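Local coordinates for BamaA.19900.a (Balamuthia mandrillaris, PDB 6VZZ), which binds glucose and, as a glucokinase of the actin-like ATPase clan, probably phosphorylates it to glucose 6-phosphate with ATP, at residues A[184-189]-A[328-333]; A[179-184]-A[198-203]. One frame throughout, in Å; residues are numbered along the deposited sequence.

Interaction 1. Residues A[184-189]-A[328-333]; sequences DHYLVL and QVRGML. With CA (calcium ion), chain E.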
loop_
_atom_site.group_PDB
_atom_site.type_symbol
_atom_site.label_atom_id
_atom_site.label_comp_id
_atom_site.label_asym_id
_atom_site.label_seq_id
_atom_site.Cartn_x
_atom_site.Cartn_y
_atom_site.Cartn_z
ATOM N N ASP A 184 12.388 -0.961 10.472
ATOM C CA ASP A 184 11.829 -0.285 9.307
ATOM C C ASP A 184 10.665 -1.141 8.827
ATOM O O ASP A 184 10.260 -2.083 9.513
ATOM C CB ASP A 184 12.910 -0.052 8.244
ATOM C CG ASP A 184 13.999 0.905 8.720
ATOM O OD1 ASP A 184 13.666 1.974 9.293
ATOM O OD2 ASP A 184 15.193 0.590 8.538
ATOM N N HIS A 185 10.085 -0.812 7.671
ATOM C CA HIS A 185 8.982 -1.617 7.163
ATOM C C HIS A 185 9.516 -2.754 6.321
ATOM O O HIS A 185 10.533 -2.617 5.639
ATOM C CB HIS A 185 8.009 -0.800 6.319
ATOM C CG HIS A 185 7.660 0.522 6.912
ATOM N ND1 HIS A 185 7.272 0.669 8.226
ATOM C CD2 HIS A 185 7.636 1.759 6.369
ATOM C CE1 HIS A 185 7.027 1.943 8.469
ATOM N NE2 HIS A 185 7.251 2.626 7.362
ATOM N N TYR A 186 8.801 -3.873 6.346
ATOM C CA TYR A 186 9.135 -5.020 5.516
ATOM C C TYR A 186 7.866 -5.526 4.855
ATOM O O TYR A 186 6.822 -5.641 5.507
ATOM C CB TYR A 186 9.813 -6.124 6.333
ATOM C CG TYR A 186 11.223 -5.769 6.760
ATOM C CD1 TYR A 186 12.313 -6.106 5.969
ATOM C CD2 TYR A 186 11.465 -5.074 7.947
ATOM C CE1 TYR A 186 13.604 -5.776 6.340
ATOM C CE2 TYR A 186 12.757 -4.740 8.330
ATOM C CZ TYR A 186 13.823 -5.099 7.515
ATOM O OH TYR A 186 15.109 -4.779 7.876
ATOM N N LEU A 187 7.952 -5.785 3.554
ATOM C CA LEU A 187 6.857 -6.363 2.792
ATOM C C LEU A 187 6.961 -7.881 2.842
ATOM O O LEU A 187 8.045 -8.444 2.673
ATOM C CB LEU A 187 6.911 -5.864 1.345
ATOM C CG LEU A 187 5.867 -6.287 0.315
ATOM C CD1 LEU A 187 4.492 -5.766 0.669
ATOM C CD2 LEU A 187 6.269 -5.796 -1.067
ATOM N N VAL A 188 5.841 -8.549 3.101
ATOM C CA VAL A 188 5.787 -10.009 3.101
ATOM C C VAL A 188 4.834 -10.460 2.000
ATOM O O VAL A 188 3.699 -9.975 1.920
ATOM C CB VAL A 188 5.349 -10.572 4.466
ATOM C CG1 VAL A 188 5.253 -12.086 4.402
ATOM C CG2 VAL A 188 6.306 -10.129 5.563
ATOM N N LEU A 189 5.301 -11.380 1.152
ATOM C CA LEU A 189 4.524 -11.950 0.052
ATOM C C LEU A 189 4.561 -13.468 0.139
ATOM O O LEU A 189 5.596 -14.049 0.485
ATOM C CB LEU A 189 5.064 -11.526 -1.336
ATOM C CG LEU A 189 5.285 -10.046 -1.656
ATOM C CD1 LEU A 189 6.646 -9.583 -1.177
ATOM C CD2 LEU A 189 5.139 -9.804 -3.134
ATOM N N GLN A 328 7.580 2.135 0.609
ATOM C CA GLN A 328 8.875 2.587 1.116
ATOM C C GLN A 328 9.422 1.622 2.164
ATOM O O GLN A 328 9.888 2.027 3.230
ATOM C CB GLN A 328 8.783 4.005 1.681
ATOM C CG GLN A 328 8.634 5.085 0.645
ATOM C CD GLN A 328 9.858 5.205 -0.256
ATOM O OE1 GLN A 328 10.906 5.695 0.166
ATOM N NE2 GLN A 328 9.728 4.764 -1.506
ATOM N N VAL A 329 9.352 0.326 1.850
ATOM C CA VAL A 329 9.890 -0.692 2.748
ATOM C C VAL A 329 11.414 -0.734 2.648
ATOM O O VAL A 329 12.025 -0.245 1.693
ATOM C CB VAL A 329 9.280 -2.075 2.452
ATOM C CG1 VAL A 329 7.762 -2.046 2.612
ATOM C CG2 VAL A 329 9.694 -2.562 1.045
ATOM N N ARG A 330 12.033 -1.340 3.657
ATOM C CA ARG A 330 13.462 -1.603 3.644
ATOM C C ARG A 330 13.806 -2.951 3.019
ATOM O O ARG A 330 14.912 -3.119 2.488
ATOM C CB ARG A 330 14.011 -1.535 5.074
ATOM C CG ARG A 330 15.393 -2.130 5.238
ATOM C CD ARG A 330 16.216 -1.355 6.232
ATOM N NE ARG A 330 17.507 -1.994 6.456
ATOM C CZ ARG A 330 18.393 -1.599 7.367
ATOM N NH1 ARG A 330 18.125 -0.565 8.150
ATOM N NH2 ARG A 330 19.545 -2.247 7.494
ATOM N N GLY A 331 12.882 -3.905 3.052
ATOM C CA GLY A 331 13.167 -5.223 2.533
ATOM C C GLY A 331 11.865 -5.942 2.283
ATOM O O GLY A 331 10.780 -5.416 2.550
ATOM N N MET A 332 11.988 -7.158 1.755
ATOM C CA MET A 332 10.815 -7.980 1.513
ATOM C C MET A 332 11.152 -9.444 1.744
ATOM O O MET A 332 12.302 -9.865 1.606
ATOM C CB MET A 332 10.247 -7.770 0.105
ATOM C CG MET A 332 11.275 -7.734 -0.981
ATOM S SD MET A 332 10.539 -7.561 -2.623
ATOM C CE MET A 332 11.969 -8.008 -3.591
ATOM N N LEU A 333 10.131 -10.211 2.115
ATOM C CA LEU A 333 10.275 -11.623 2.441
ATOM C C LEU A 333 9.324 -12.424 1.565
ATOM O O LEU A 333 8.115 -12.173 1.573
ATOM C CB LEU A 333 9.978 -11.875 3.921
ATOM C CG LEU A 333 10.968 -11.341 4.964
ATOM C CD1 LEU A 333 10.873 -9.833 5.172
ATOM C CD2 LEU A 333 10.745 -12.069 6.266
HETATM CA CA CA E . 12.629 3.335 11.368
HETATM O O HOH W 1 10.946 3.971 13.534
HETATM O O HOH W 2 13.580 4.884 9.895
#

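Interaction 2. Residues A[179-184]-A[198-203]; sequences VTLQPD and ATLLSL. With CA (calcium ion), chain E.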
loop_
_atom_site.group_PDB
_atom_site.type_symbol
_atom_site.label_atom_id
_atom_site.label_comp_id
_atom_site.label_asym_id
_atom_site.label_seq_id
_atom_site.Cartn_x
_atom_site.Cartn_y
_atom_site.Cartn_z
ATOM N N VAL A 179 20.097 -13.354 8.972
ATOM C CA VAL A 179 18.811 -12.713 8.724
ATOM C C VAL A 179 18.243 -12.182 10.037
ATOM O O VAL A 179 18.066 -12.926 11.006
ATOM C CB VAL A 179 17.833 -13.672 8.036
ATOM C CG1 VAL A 179 16.488 -12.988 7.829
ATOM C CG2 VAL A 179 18.397 -14.121 6.693
ATOM N N THR A 180 17.980 -10.878 10.070
ATOM C CA THR A 180 17.382 -10.182 11.196
ATOM C C THR A 180 16.691 -8.949 10.629
ATOM O O THR A 180 17.119 -8.405 9.609
ATOM C CB THR A 180 18.439 -9.803 12.247
ATOM O OG1 THR A 180 17.813 -9.603 13.521
ATOM C CG2 THR A 180 19.161 -8.532 11.846
ATOM N N LEU A 181 15.607 -8.521 11.264
ATOM C CA LEU A 181 14.807 -7.417 10.740
ATOM C C LEU A 181 15.125 -6.131 11.494
ATOM O O LEU A 181 15.147 -6.117 12.730
ATOM C CB LEU A 181 13.315 -7.729 10.827
ATOM C CG LEU A 181 12.859 -8.903 9.964
ATOM C CD1 LEU A 181 11.353 -9.005 9.973
ATOM C CD2 LEU A 181 13.359 -8.757 8.552
ATOM N N GLN A 182 15.387 -5.065 10.748
ATOM C CA GLN A 182 15.676 -3.767 11.340
ATOM C C GLN A 182 14.368 -3.069 11.702
ATOM O O GLN A 182 13.279 -3.532 11.354
ATOM C CB GLN A 182 16.518 -2.935 10.374
ATOM C CG GLN A 182 17.881 -3.542 10.043
ATOM C CD GLN A 182 18.754 -3.772 11.278
ATOM O OE1 GLN A 182 18.816 -2.936 12.192
ATOM N NE2 GLN A 182 19.429 -4.923 11.311
ATOM N N PRO A 183 14.430 -1.963 12.439
ATOM C CA PRO A 183 13.158 -1.261 12.733
ATOM C C PRO A 183 12.735 -0.340 11.593
ATOM O O PRO A 183 12.721 0.896 11.687
ATOM C CB PRO A 183 13.487 -0.496 14.025
ATOM C CG PRO A 183 14.824 -0.983 14.482
ATOM C CD PRO A 183 15.536 -1.448 13.260
ATOM N N ASP A 184 12.388 -0.961 10.472
ATOM C CA ASP A 184 11.829 -0.285 9.307
ATOM C C ASP A 184 10.665 -1.141 8.827
ATOM O O ASP A 184 10.260 -2.083 9.513
ATOM C CB ASP A 184 12.910 -0.052 8.244
ATOM C CG ASP A 184 13.999 0.905 8.720
ATOM O OD1 ASP A 184 13.666 1.974 9.293
ATOM O OD2 ASP A 184 15.193 0.590 8.538
ATOM N N ALA A 198 1.159 -8.748 3.012
ATOM C CA ALA A 198 0.999 -7.954 4.221
ATOM C C ALA A 198 2.289 -7.172 4.450
ATOM O O ALA A 198 3.284 -7.364 3.745
ATOM C CB ALA A 198 0.655 -8.838 5.422
ATOM N N THR A 199 2.284 -6.275 5.435
ATOM C CA THR A 199 3.457 -5.449 5.701
ATOM C C THR A 199 3.731 -5.378 7.194
ATOM O O THR A 199 2.825 -5.103 7.985
ATOM C CB THR A 199 3.283 -4.024 5.154
ATOM O OG1 THR A 199 3.011 -4.079 3.753
ATOM C CG2 THR A 199 4.556 -3.195 5.379
ATOM N N LEU A 200 4.986 -5.616 7.571
ATOM C CA LEU A 200 5.462 -5.359 8.926
ATOM C C LEU A 200 5.851 -3.889 9.020
ATOM O O LEU A 200 6.736 -3.436 8.292
ATOM C CB LEU A 200 6.650 -6.265 9.258
ATOM C CG LEU A 200 6.367 -7.753 9.511
ATOM C CD1 LEU A 200 7.618 -8.599 9.356
ATOM C CD2 LEU A 200 5.773 -7.955 10.902
ATOM N N LEU A 201 5.188 -3.146 9.899
ATOM C CA LEU A 201 5.339 -1.699 9.986
ATOM C C LEU A 201 6.142 -1.306 11.218
ATOM O O LEU A 201 5.968 -1.882 12.298
ATOM C CB LEU A 201 3.972 -1.006 10.044
ATOM C CG LEU A 201 3.022 -1.145 8.856
ATOM C CD1 LEU A 201 1.684 -0.506 9.156
ATOM C CD2 LEU A 201 3.644 -0.507 7.647
ATOM N N SER A 202 6.998 -0.301 11.055
ATOM C CA SER A 202 7.692 0.368 12.155
ATOM C C SER A 202 7.373 1.859 12.089
ATOM O O SER A 202 8.147 2.637 11.526
ATOM C CB SER A 202 9.208 0.138 12.088
ATOM O OG SER A 202 9.568 -1.064 12.739
ATOM N N LEU A 203 6.253 2.261 12.681
ATOM C CA LEU A 203 5.870 3.661 12.722
ATOM C C LEU A 203 6.172 4.251 14.105
ATOM O O LEU A 203 6.935 3.673 14.886
ATOM C CB LEU A 203 4.391 3.782 12.346
ATOM C CG LEU A 203 3.940 3.155 11.028
ATOM C CD1 LEU A 203 2.470 2.763 11.116
ATOM C CD2 LEU A 203 4.173 4.112 9.872
HETATM CA CA CA E . 12.629 3.335 11.368
HETATM O O HOH W 1 10.946 3.971 13.534
HETATM O O HOH W 2 13.580 4.884 9.895
#

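Interaction 1. Residues A[184-189]-A[328-333]
Q328, the first residue past helix 303-327, turns its carbonyl O to the edge of the H185 ring, near the ring plane at CD2. ND1 of that ring is hydrogen-bonded to the backbone N of S202. V329 lays CG1 alongside H185 CB and L187 CB, at 3.9 and 4.1 Å. R330 N donates to H185 O (2.8 Å), and its side chain then runs beside Y186, pointing the same way. With CG anti to the backbone N (chi1 165°), CG packs 3.7 Å from Y186 OH, a hydroxyl hydrogen-bonded to Q182 N. Beyond it, NH1 meets D184 OD2 at 3.2 Å nearly along the C-O axis, a salt bridge with carboxylate and guanidinium planes 29° apart. The other oxygen, OD1, binds calcium, so the carboxylate bridges two positive charges. At G331, which has no side chain, Y186 CD1 comes 3.6 Å from CA, while G331 O accepts from L187 N. M332 sets CB against L187 CB. L333 N donates a hydrogen bond to L187 O, L333 O accepts one from L189 N, and CD1 touches Y186 CB. Parallel strands 186-191 and 331-335 thus form the middle of a six-stranded sheet: L187, L189, V329 and M332 pack on helix 303-327, V188 and L333 on helix 146-159.

Interaction 2. Residues A[179-184]-A[198-203]
S202 meets the backbone of P183 and D184 through its hydroxymethyl group. OG, anti to its own carbonyl carbon (chi1 -86°), sits 3.4 Å from P183 C and gives a weak hydrogen bond to D184 O at 3.5 Å; S202 CB lies 3.6 Å from that same oxygen. The apolar part of the contact is one methyl pair, L181 CD1 on L200 CD1 at 3.8 Å, with the two side chains crossing at about a right angle. Together the two segments bury 187 Å². The calcium ion sits on the loop side: P183 is the centre of an inverse gamma turn, with a weak D184 N to Q182 O bond, and P183 O reaches the calcium ion at 2.5 Å. D184 OD1 is the second protein ligand. These two oxygens stand 2.8 Å apart, both turned to the cation, and two waters join them on it. S202 makes no bond to the metal, but touches the backbone that carries its ligands. The loop leading into strand 186-191 therefore rests against the end of strand 195-201, while L181 and L200 also pack on helix 146-159, through V154 and C151 respectively.

From the N terminus, the chain leaves strand 167-171, passes the calcium-binding turn and enters strand 186-191, which hairpins into strand 195-201. Interaction 2 closes this short loop, 13 residues between its nearest ends, where the hairpin's outgoing strand returns to the turn. Interaction 1 closes a far longer one, with 138 residues between its segments and much helix, when the chain emerges from helix 303-327 into strand 331-335. Their segments alternate along the chain, so the two closures cross, and they share D184. Strand 186-191 joins them, with strand 331-335 on one flank and 195-201 on the other; Y186 O probably accepts a bond from L200 N, and R330 NH2 packs on Q182 CG.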